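Local atomic coordinates of uncharacterized metal-dependent hydrolase (Pyrococcus horikoshii, PDB entry 3IGH), a protein that is uncharacterized but, as an amidohydrolase-family protein, probably hydrolyses carbon-nitrogen bonds other than peptide bonds with the help of metal. Residues I11-S14 and L18-V21; G23-I26 and V31-A34; V39-V44 and G49-L54. All coordinates share one frame; numbering follows the deposited sequence.

Contact 1 of 3, residues I11-S14 and L18-V21. With SO4 (sulfate ion), chain N.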
ATOM      1  N   ILE A  11       9.949 -27.724  16.698  1.00 44.54           N
ATOM      2  CA  ILE A  11       9.669 -26.378  16.224  1.00 41.06           C
ATOM      3  C   ILE A  11       9.748 -25.417  17.391  1.00 34.99           C
ATOM      4  O   ILE A  11       8.955 -25.505  18.320  1.00 36.33           O
ATOM      5  CB  ILE A  11       8.272 -26.294  15.565  1.00 38.84           C
ATOM      6  CG1 ILE A  11       8.188 -27.280  14.393  1.00 38.73           C
ATOM      7  CG2 ILE A  11       7.983 -24.858  15.099  1.00 38.86           C
ATOM      8  CD1 ILE A  11       6.849 -27.949  14.249  1.00 46.64           C
ATOM      9  N   TYR A  12      10.722 -24.510  17.343  1.00 38.08           N
ATOM     10  CA  TYR A  12      10.812 -23.424  18.324  1.00 34.23           C
ATOM     11  C   TYR A  12       9.876 -22.307  17.888  1.00 36.84           C
ATOM     12  O   TYR A  12      10.024 -21.772  16.793  1.00 41.40           O
ATOM     13  CB  TYR A  12      12.248 -22.893  18.419  1.00 38.00           C
ATOM     14  CG  TYR A  12      13.208 -23.857  19.079  1.00 44.23           C
ATOM     15  CD1 TYR A  12      13.350 -23.881  20.461  1.00 40.87           C
ATOM     16  CD2 TYR A  12      13.962 -24.754  18.322  1.00 43.60           C
ATOM     17  CE1 TYR A  12      14.223 -24.766  21.078  1.00 47.64           C
ATOM     18  CE2 TYR A  12      14.837 -25.647  18.932  1.00 51.92           C
ATOM     19  CZ  TYR A  12      14.961 -25.645  20.313  1.00 49.33           C
ATOM     20  OH  TYR A  12      15.821 -26.522  20.941  1.00 55.20           O
ATOM     21  N   THR A  13       8.911 -21.970  18.735  1.00 35.83           N
ATOM     22  CA  THR A  13       7.944 -20.932  18.401  1.00 39.94           C
ATOM     23  C   THR A  13       8.310 -19.609  19.043  1.00 43.62           C
ATOM     24  O   THR A  13       7.844 -18.563  18.604  1.00 37.64           O
ATOM     25  CB  THR A  13       6.496 -21.299  18.821  1.00 42.08           C
ATOM     26  OG1 THR A  13       6.388 -21.305  20.250  1.00 46.45           O
ATOM     27  CG2 THR A  13       6.085 -22.658  18.251  1.00 37.75           C
ATOM     28  N   SER A  14       9.135 -19.666  20.087  1.00 36.96           N
ATOM     29  CA  SER A  14       9.538 -18.478  20.840  1.00 41.51           C
ATOM     30  C   SER A  14      10.854 -18.780  21.551  1.00 43.79           C
ATOM     31  O   SER A  14      11.116 -19.931  21.911  1.00 41.12           O
ATOM     32  CB  SER A  14       8.446 -18.109  21.852  1.00 41.11           C
ATOM     33  OG  SER A  14       8.789 -16.959  22.591  1.00 52.38           O
ATOM     34  N   LEU A  18      11.272 -19.563  26.237  1.00 43.31           N
ATOM     35  CA  LEU A  18      11.509 -20.685  25.345  1.00 47.82           C
ATOM     36  C   LEU A  18      10.254 -21.550  25.235  1.00 50.42           C
ATOM     37  O   LEU A  18       9.749 -22.044  26.241  1.00 52.05           O
ATOM     38  CB  LEU A  18      12.709 -21.510  25.809  1.00 47.70           C
ATOM     39  CG  LEU A  18      13.146 -22.618  24.846  1.00 49.15           C
ATOM     40  CD1 LEU A  18      13.862 -22.046  23.622  1.00 46.15           C
ATOM     41  CD2 LEU A  18      14.038 -23.598  25.576  1.00 47.00           C
ATOM     42  N   LYS A  19       9.734 -21.686  24.015  1.00 49.48           N
ATOM     43  CA  LYS A  19       8.582 -22.556  23.746  1.00 48.61           C
ATOM     44  C   LYS A  19       8.854 -23.438  22.531  1.00 48.12           C
ATOM     45  O   LYS A  19       9.268 -22.945  21.472  1.00 47.61           O
ATOM     46  CB  LYS A  19       7.301 -21.750  23.501  1.00 45.99           C
ATOM     47  CG  LYS A  19       6.871 -20.810  24.612  1.00 57.59           C
ATOM     48  CD  LYS A  19       5.449 -20.305  24.364  1.00 66.82           C
ATOM     49  CE  LYS A  19       5.116 -19.075  25.210  1.00 85.14           C
ATOM     50  NZ  LYS A  19       5.057 -19.356  26.674  1.00 82.79           N
ATOM     51  N   LYS A  20       8.635 -24.743  22.692  1.00 40.29           N
ATOM     52  CA  LYS A  20       8.789 -25.700  21.596  1.00 45.06           C
ATOM     53  C   LYS A  20       7.502 -26.482  21.387  1.00 48.26           C
ATOM     54  O   LYS A  20       6.790 -26.798  22.345  1.00 46.37           O
ATOM     55  CB  LYS A  20       9.909 -26.707  21.866  1.00 49.55           C
ATOM     56  CG  LYS A  20      11.176 -26.156  22.469  1.00 60.13           C
ATOM     57  CD  LYS A  20      11.869 -27.219  23.311  1.00 82.10           C
ATOM     58  CE  LYS A  20      12.495 -28.322  22.465  1.00 85.90           C
ATOM     59  NZ  LYS A  20      13.121 -29.383  23.303  1.00 77.51           N
ATOM     60  N   VAL A  21       7.207 -26.788  20.125  1.00 43.24           N
ATOM     61  CA  VAL A  21       6.099 -27.673  19.773  1.00 45.71           C
ATOM     62  C   VAL A  21       6.579 -28.715  18.766  1.00 46.20           C
ATOM     63  O   VAL A  21       7.711 -28.640  18.269  1.00 46.07           O
ATOM     64  CB  VAL A  21       4.866 -26.900  19.209  1.00 42.67           C
ATOM     65  CG1 VAL A  21       4.342 -25.874  20.211  1.00 41.15           C
ATOM     66  CG2 VAL A  21       5.180 -26.252  17.855  1.00 44.14           C
TER
HETATM   67  S   SO4 N  13      12.268 -19.450  29.756  0.50 73.00           S
HETATM   68  O1  SO4 N  13      12.674 -20.288  30.880  0.50 77.97           O
HETATM   69  O2  SO4 N  13      13.364 -19.381  28.796  0.50 62.84           O
HETATM   70  O3  SO4 N  13      11.099 -20.041  29.115  0.50 71.21           O
HETATM   71  O4  SO4 N  13      11.938 -18.108  30.233  0.50 67.90           O
HETATM   72  O   HOH W   1      15.519 -29.600  20.999  1.00 56.17           O

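Contact 2 of 3, residues G23-I26 and V31-A34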
ATOM      1  N   GLY A  23       4.305 -29.687  16.169  1.00 46.81           N
ATOM      2  CA  GLY A  23       3.476 -29.504  14.986  1.00 44.29           C
ATOM      3  C   GLY A  23       3.001 -28.082  14.765  1.00 42.55           C
ATOM      4  O   GLY A  23       2.626 -27.396  15.713  1.00 43.20           O
ATOM      5  N   LEU A  24       3.030 -27.652  13.504  1.00 43.11           N
ATOM      6  CA  LEU A  24       2.495 -26.355  13.085  1.00 46.28           C
ATOM      7  C   LEU A  24       1.460 -26.551  11.995  1.00 41.55           C
ATOM      8  O   LEU A  24       1.618 -27.422  11.148  1.00 42.94           O
ATOM      9  CB  LEU A  24       3.596 -25.457  12.503  1.00 45.47           C
ATOM     10  CG  LEU A  24       4.549 -24.606  13.338  1.00 50.32           C
ATOM     11  CD1 LEU A  24       5.345 -23.712  12.398  1.00 45.46           C
ATOM     12  CD2 LEU A  24       3.820 -23.762  14.363  1.00 42.39           C
ATOM     13  N   VAL A  25       0.406 -25.737  12.012  1.00 42.96           N
ATOM     14  CA  VAL A  25      -0.494 -25.644  10.859  1.00 43.76           C
ATOM     15  C   VAL A  25      -0.408 -24.243  10.282  1.00 40.43           C
ATOM     16  O   VAL A  25      -0.524 -23.262  11.014  1.00 43.64           O
ATOM     17  CB  VAL A  25      -1.967 -25.985  11.203  1.00 41.83           C
ATOM     18  CG1 VAL A  25      -2.818 -25.982   9.941  1.00 46.02           C
ATOM     19  CG2 VAL A  25      -2.062 -27.344  11.867  1.00 49.99           C
ATOM     20  N   ILE A  26      -0.194 -24.164   8.971  1.00 37.63           N
ATOM     21  CA  ILE A  26      -0.048 -22.894   8.276  1.00 45.40           C
ATOM     22  C   ILE A  26      -1.164 -22.709   7.251  1.00 47.06           C
ATOM     23  O   ILE A  26      -1.420 -23.586   6.420  1.00 47.20           O
ATOM     24  CB  ILE A  26       1.330 -22.779   7.571  1.00 43.20           C
ATOM     25  CG1 ILE A  26       2.468 -22.908   8.590  1.00 45.54           C
ATOM     26  CG2 ILE A  26       1.451 -21.456   6.795  1.00 39.25           C
ATOM     27  CD1 ILE A  26       3.750 -23.426   7.984  1.00 47.27           C
ATOM     28  N   VAL A  31       0.594 -18.851  10.774  1.00 35.96           N
ATOM     29  CA  VAL A  31       0.443 -19.967  11.710  1.00 39.52           C
ATOM     30  C   VAL A  31      -0.962 -19.928  12.317  1.00 42.61           C
ATOM     31  O   VAL A  31      -1.408 -18.886  12.802  1.00 44.09           O
ATOM     32  CB  VAL A  31       1.512 -19.909  12.837  1.00 38.68           C
ATOM     33  CG1 VAL A  31       1.246 -20.966  13.908  1.00 35.24           C
ATOM     34  CG2 VAL A  31       2.938 -20.055  12.252  1.00 33.92           C
ATOM     35  N   ILE A  32      -1.675 -21.049  12.271  1.00 39.00           N
ATOM     36  CA  ILE A  32      -3.017 -21.101  12.883  1.00 39.20           C
ATOM     37  C   ILE A  32      -3.146 -22.100  14.032  1.00 44.55           C
ATOM     38  O   ILE A  32      -4.061 -22.006  14.860  1.00 42.75           O
ATOM     39  CB  ILE A  32      -4.128 -21.288  11.830  1.00 47.14           C
ATOM     40  CG1 ILE A  32      -3.919 -22.565  11.019  1.00 49.03           C
ATOM     41  CG2 ILE A  32      -4.167 -20.088  10.900  1.00 39.33           C
ATOM     42  CD1 ILE A  32      -5.181 -23.056  10.338  1.00 59.40           C
ATOM     43  N   TYR A  33      -2.214 -23.048  14.078  1.00 37.85           N
ATOM     44  CA  TYR A  33      -2.071 -23.958  15.199  1.00 42.76           C
ATOM     45  C   TYR A  33      -0.586 -24.232  15.449  1.00 38.27           C
ATOM     46  O   TYR A  33       0.179 -24.433  14.510  1.00 35.96           O
ATOM     47  CB  TYR A  33      -2.839 -25.270  14.952  1.00 44.17           C
ATOM     48  CG  TYR A  33      -2.651 -26.301  16.049  1.00 45.19           C
ATOM     49  CD1 TYR A  33      -3.346 -26.199  17.255  1.00 50.49           C
ATOM     50  CD2 TYR A  33      -1.769 -27.370  15.883  1.00 50.82           C
ATOM     51  CE1 TYR A  33      -3.164 -27.134  18.269  1.00 54.15           C
ATOM     52  CE2 TYR A  33      -1.582 -28.310  16.886  1.00 53.94           C
ATOM     53  CZ  TYR A  33      -2.278 -28.185  18.076  1.00 52.32           C
ATOM     54  OH  TYR A  33      -2.089 -29.118  19.070  1.00 54.42           O
ATOM     55  N   ALA A  34      -0.197 -24.201  16.721  1.00 35.74           N
ATOM     56  CA  ALA A  34       1.132 -24.616  17.163  1.00 44.55           C
ATOM     57  C   ALA A  34       0.925 -25.539  18.352  1.00 41.36           C
ATOM     58  O   ALA A  34       0.369 -25.115  19.368  1.00 46.16           O
ATOM     59  CB  ALA A  34       1.971 -23.401  17.583  1.00 32.86           C
TER

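Contact 3 of 3, residues V39-V44 and G49-L54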
ATOM      1  N   VAL A  39      -2.179 -33.730  16.289  1.00 54.84           N
ATOM      2  CA  VAL A  39      -3.293 -32.783  16.160  1.00 56.06           C
ATOM      3  C   VAL A  39      -3.165 -31.958  14.870  1.00 54.65           C
ATOM      4  O   VAL A  39      -4.139 -31.789  14.132  1.00 54.20           O
ATOM      5  CB  VAL A  39      -3.393 -31.861  17.398  1.00 53.07           C
ATOM      6  CG1 VAL A  39      -4.569 -30.898  17.277  1.00 45.52           C
ATOM      7  CG2 VAL A  39      -3.526 -32.692  18.662  1.00 64.41           C
ATOM      8  N   ALA A  40      -1.950 -31.484  14.599  1.00 53.60           N
ATOM      9  CA  ALA A  40      -1.647 -30.721  13.389  1.00 48.67           C
ATOM     10  C   ALA A  40      -1.967 -31.507  12.119  1.00 53.17           C
ATOM     11  O   ALA A  40      -2.608 -30.979  11.211  1.00 50.98           O
ATOM     12  CB  ALA A  40      -0.177 -30.270  13.387  1.00 48.02           C
ATOM     13  N   LYS A  41      -1.536 -32.769  12.082  1.00 50.44           N
ATOM     14  CA  LYS A  41      -1.773 -33.663  10.945  1.00 58.78           C
ATOM     15  C   LYS A  41      -3.265 -33.938  10.752  1.00 53.75           C
ATOM     16  O   LYS A  41      -3.747 -33.997   9.620  1.00 60.37           O
ATOM     17  CB  LYS A  41      -0.990 -34.977  11.127  1.00 58.50           C
ATOM     18  CG  LYS A  41      -1.081 -35.965   9.951  1.00 71.44           C
ATOM     19  CD  LYS A  41       0.025 -37.027   9.978  1.00 74.68           C
ATOM     20  CE  LYS A  41      -0.135 -38.036  11.118  1.00 96.56           C
ATOM     21  NZ  LYS A  41      -1.156 -39.084  10.831  1.00103.16           N
ATOM     22  N   LYS A  42      -3.985 -34.071  11.864  1.00 53.04           N
ATOM     23  CA  LYS A  42      -5.421 -34.342  11.863  1.00 59.30           C
ATOM     24  C   LYS A  42      -6.214 -33.181  11.266  1.00 56.28           C
ATOM     25  O   LYS A  42      -7.127 -33.399  10.465  1.00 57.63           O
ATOM     26  CB  LYS A  42      -5.904 -34.631  13.287  1.00 55.99           C
ATOM     27  CG  LYS A  42      -7.307 -35.215  13.370  1.00 71.01           C
ATOM     28  CD  LYS A  42      -7.665 -35.628  14.796  1.00 79.21           C
ATOM     29  CE  LYS A  42      -6.943 -36.906  15.223  1.00 96.54           C
ATOM     30  NZ  LYS A  42      -7.366 -37.358  16.578  1.00103.15           N
ATOM     31  N   ILE A  43      -5.853 -31.959  11.664  1.00 49.07           N
ATOM     32  CA  ILE A  43      -6.468 -30.732  11.152  1.00 45.95           C
ATOM     33  C   ILE A  43      -6.372 -30.669   9.623  1.00 43.24           C
ATOM     34  O   ILE A  43      -7.377 -30.465   8.938  1.00 45.88           O
ATOM     35  CB  ILE A  43      -5.842 -29.463  11.821  1.00 46.81           C
ATOM     36  CG1 ILE A  43      -6.275 -29.362  13.286  1.00 43.22           C
ATOM     37  CG2 ILE A  43      -6.248 -28.182  11.090  1.00 47.42           C
ATOM     38  CD1 ILE A  43      -5.352 -28.511  14.147  1.00 44.01           C
ATOM     39  N   VAL A  44      -5.170 -30.902   9.101  1.00 42.21           N
ATOM     40  CA  VAL A  44      -4.902 -30.803   7.667  1.00 48.02           C
ATOM     41  C   VAL A  44      -5.478 -31.989   6.878  1.00 57.40           C
ATOM     42  O   VAL A  44      -5.748 -31.874   5.677  1.00 58.88           O
ATOM     43  CB  VAL A  44      -3.392 -30.562   7.398  1.00 45.72           C
ATOM     44  CG1 VAL A  44      -3.059 -30.569   5.917  1.00 49.68           C
ATOM     45  CG2 VAL A  44      -2.988 -29.217   7.985  1.00 49.14           C
ATOM     46  N   GLY A  49      -5.051 -30.849   2.303  1.00 72.86           N
ATOM     47  CA  GLY A  49      -3.823 -30.078   2.147  1.00 71.96           C
ATOM     48  C   GLY A  49      -2.559 -30.893   2.335  1.00 73.02           C
ATOM     49  O   GLY A  49      -2.611 -32.105   2.562  1.00 74.21           O
ATOM     50  N   GLU A  50      -1.421 -30.212   2.254  1.00 70.15           N
ATOM     51  CA  GLU A  50      -0.110 -30.853   2.286  1.00 71.62           C
ATOM     52  C   GLU A  50       0.346 -31.135   3.716  1.00 69.83           C
ATOM     53  O   GLU A  50       0.218 -30.287   4.599  1.00 64.20           O
ATOM     54  CB  GLU A  50       0.907 -29.966   1.562  1.00 69.79           C
ATOM     55  CG  GLU A  50       2.257 -30.611   1.275  1.00 73.56           C
ATOM     56  CD  GLU A  50       3.265 -29.632   0.682  1.00 80.69           C
ATOM     57  OE1 GLU A  50       3.014 -28.404   0.703  1.00 82.89           O
ATOM     58  OE2 GLU A  50       4.320 -30.092   0.196  1.00 92.21           O
ATOM     59  N   ILE A  51       0.865 -32.335   3.946  1.00 70.14           N
ATOM     60  CA  ILE A  51       1.468 -32.665   5.232  1.00 68.65           C
ATOM     61  C   ILE A  51       2.964 -32.881   5.028  1.00 66.51           C
ATOM     62  O   ILE A  51       3.382 -33.807   4.332  1.00 68.20           O
ATOM     63  CB  ILE A  51       0.792 -33.887   5.901  1.00 73.00           C
ATOM     64  CG1 ILE A  51      -0.695 -33.602   6.146  1.00 76.20           C
ATOM     65  CG2 ILE A  51       1.484 -34.231   7.215  1.00 65.52           C
ATOM     66  CD1 ILE A  51      -1.549 -34.839   6.323  1.00 90.07           C
ATOM     67  N   VAL A  52       3.758 -31.994   5.621  1.00 63.61           N
ATOM     68  CA  VAL A  52       5.211 -32.011   5.481  1.00 60.97           C
ATOM     69  C   VAL A  52       5.842 -32.715   6.679  1.00 60.71           C
ATOM     70  O   VAL A  52       5.716 -32.265   7.823  1.00 51.33           O
ATOM     71  CB  VAL A  52       5.790 -30.579   5.326  1.00 58.05           C
ATOM     72  CG1 VAL A  52       7.314 -30.599   5.289  1.00 67.18           C
ATOM     73  CG2 VAL A  52       5.238 -29.914   4.070  1.00 70.26           C
ATOM     74  N   ASP A  53       6.498 -33.837   6.399  1.00 59.71           N
ATOM     75  CA  ASP A  53       7.238 -34.578   7.405  1.00 57.09           C
ATOM     76  C   ASP A  53       8.594 -33.906   7.591  1.00 53.04           C
ATOM     77  O   ASP A  53       9.396 -33.844   6.654  1.00 54.69           O
ATOM     78  CB  ASP A  53       7.414 -36.033   6.952  1.00 62.12           C
ATOM     79  CG  ASP A  53       7.895 -36.958   8.072  1.00 67.04           C
ATOM     80  OD1 ASP A  53       8.049 -36.513   9.232  1.00 65.75           O
ATOM     81  OD2 ASP A  53       8.113 -38.152   7.782  1.00 75.42           O
ATOM     82  N   LEU A  54       8.845 -33.400   8.797  1.00 48.27           N
ATOM     83  CA  LEU A  54      10.119 -32.739   9.095  1.00 52.27           C
ATOM     84  C   LEU A  54      11.264 -33.730   9.286  1.00 57.81           C
ATOM     85  O   LEU A  54      12.432 -33.350   9.179  1.00 56.01           O
ATOM     86  CB  LEU A  54      10.002 -31.820  10.318  1.00 47.76           C
ATOM     87  CG  LEU A  54       9.259 -30.489  10.131  1.00 43.18           C
ATOM     88  CD1 LEU A  54       9.068 -29.821  11.466  1.00 32.41           C
ATOM     89  CD2 LEU A  54      10.002 -29.570   9.177  1.00 40.81           C
TER

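Contact 1 of 3, residues I11-S14 and L18-V21
Tyr12 lays one side of its ring obliquely against two aliphatic chains of the partner strand: CE1 lies 3.6 Å from CG of Lys20, and CD1 sits 3.7 Å from the methyl CD1 of Leu18. Lys20 runs beside the ring and points the same way, so the phenol and the ammonium group emerge together; one water accepts a weak bond from Lys20 NZ and also joins Tyr12 OH, which has a further weak bond to Asp473. Tyr12 CG lies beside the backbone N and anti to the carbonyl carbon, chi1 -71°, the rotation that sends the ring out along Lys20. On the other face of the hairpin, Thr13 CG2 meets Val21 CG2 at 3.7 Å with the two side chains at about a right angle, and Ile11 CB packs on the same valine methyl.

Between the two faces, Ile11 and Val21 exchange a pair of backbone bonds, the shorter being Val21 N to Ile11 O at 2.8 Å. Farther along, Lys19 turns both its N and its O to strand 11-14: O takes the N-H of Thr13, while Lys19 N gives to Ser14 O, 3.1 Å away. Ser14 OG turns elsewhere, to Lys458 and Pro17. At the turn, Leu18 N donates to O3 of a sulfate, 2.9 Å away; the ion probably comes from the crystallisation liquor and is also held by Lys437. Two residues, Thr13 and Ser14, set opposite the single Lys19 make this a classic beta bulge in an antiparallel beta hairpin.

Contact 2 of 3, residues G23-I26 and V31-A34
Val25 meets Ile32 and Tyr33 across the hairpin, and its branches divide the two neighbours between them. Its CB already lies 3.9 Å from Tyr33 CB and equally near Ile32 CG1. From there CG1, anti to the backbone N with chi1 -175°, reaches Ile32 CG1 at 3.7 Å and its terminal CD1 slightly farther off. The other methyl, CG2, comes to 3.8 Å from Tyr33 CB and touches the near corner of the ring, CD2, obliquely. Helix 37-47 covers this same face, with Ala40 and Val44 against Val25.

The backbone of Val25 is equally engaged. Its N gives a bond to Tyr33 O and its O accepts one from Ile32 N, both 2.8 Å long; the second is almost straight, 176° at the hydrogen. With Ile32 and Tyr33 both set opposite Val25, the pairing forms a classic beta bulge. Ile32 CG1 occupies the position between its own N and carbonyl carbon, chi1 58°, which brings it near the Val25 carbonyl oxygen as well as the valine methyl.

On the reverse face, Leu24 CD2 lies 3.7 Å from Ala34 CB and is nearly as close to Val31 CG1. Strand 3-7 pairs with 23-26 along the opposite edge, and Leu6 packs on Leu24. The second subunit also reaches this hairpin, Ser27 of that subunit packing on Ile32 and its Leu46 on Tyr33.

Between these two segments the side chains meet through carbon atoms and form no hydrogen bond; the polar bonds run through the backbone. Specific direction therefore comes from the peptide groups, while methyl and ring packing is likely to shield them from solvent, as expected of a largely buried hairpin.

Contact 3 of 3, residues V39-V44 and G49-L54
Helix 39-44 runs roughly antiparallel to strand 50-53, at 155°, with their axes 8.8 Å apart at the closest, and no hydrogen bond joins the two segments. They are held by the packing of side chains instead. Val44 reaches across with CG1, which is anti to the backbone N (chi1 175°) and rests 3.5 Å from Glu50 O and 3.9 Å from Ile51 CG1. One helical turn earlier, the aliphatic part of Lys41 crosses Ile51 at about a right angle, its CG 3.8 Å from Ile51 CD1; beyond that its chain bends away, and NZ makes long, weak ion pairs with Glu38 and Glu45. Cutting Ile51 back to an alanine would probably cost Lys41 CG and Val44 CG1 their contacts with its outer carbons and open a gap between helix and strand. Gly49, with phi at 149°, has a conformation in which a CB would collide with the preceding carbonyl O; it would also crowd Val44 CG1. Val44 also packs on Leu3 and Ala5, and Ile51 on Ile7, so the contact extends onto strand 3-7, beside strand 50-53. The arrangement is that of a helix packed over one face of a small mixed beta sheet.

Overall arrangement
The three contacts follow one another along the chain and lie on the same side of its centre. Contact 2 is the most buried, contact 1 is partly buried and contact 3 lies at the surface. Contacts 1 and 2 are both bulged antiparallel hairpins, but the first adds water, sulfate and lysine chains on its solvent-exposed side, whereas in the second the side chains add apolar packing to the backbone bonds; contact 3 has no hydrogen bonds between its segments. Contacts 2 and 3 share the four-stranded sheet, their centres about 9 Å apart: Val25 and Tyr33 pack against helix 37-47, and both contacts touch the second subunit. Contact 1 belongs to a different set of paired strands, yet Ile11 packs against Gly23, Leu24 and Leu54.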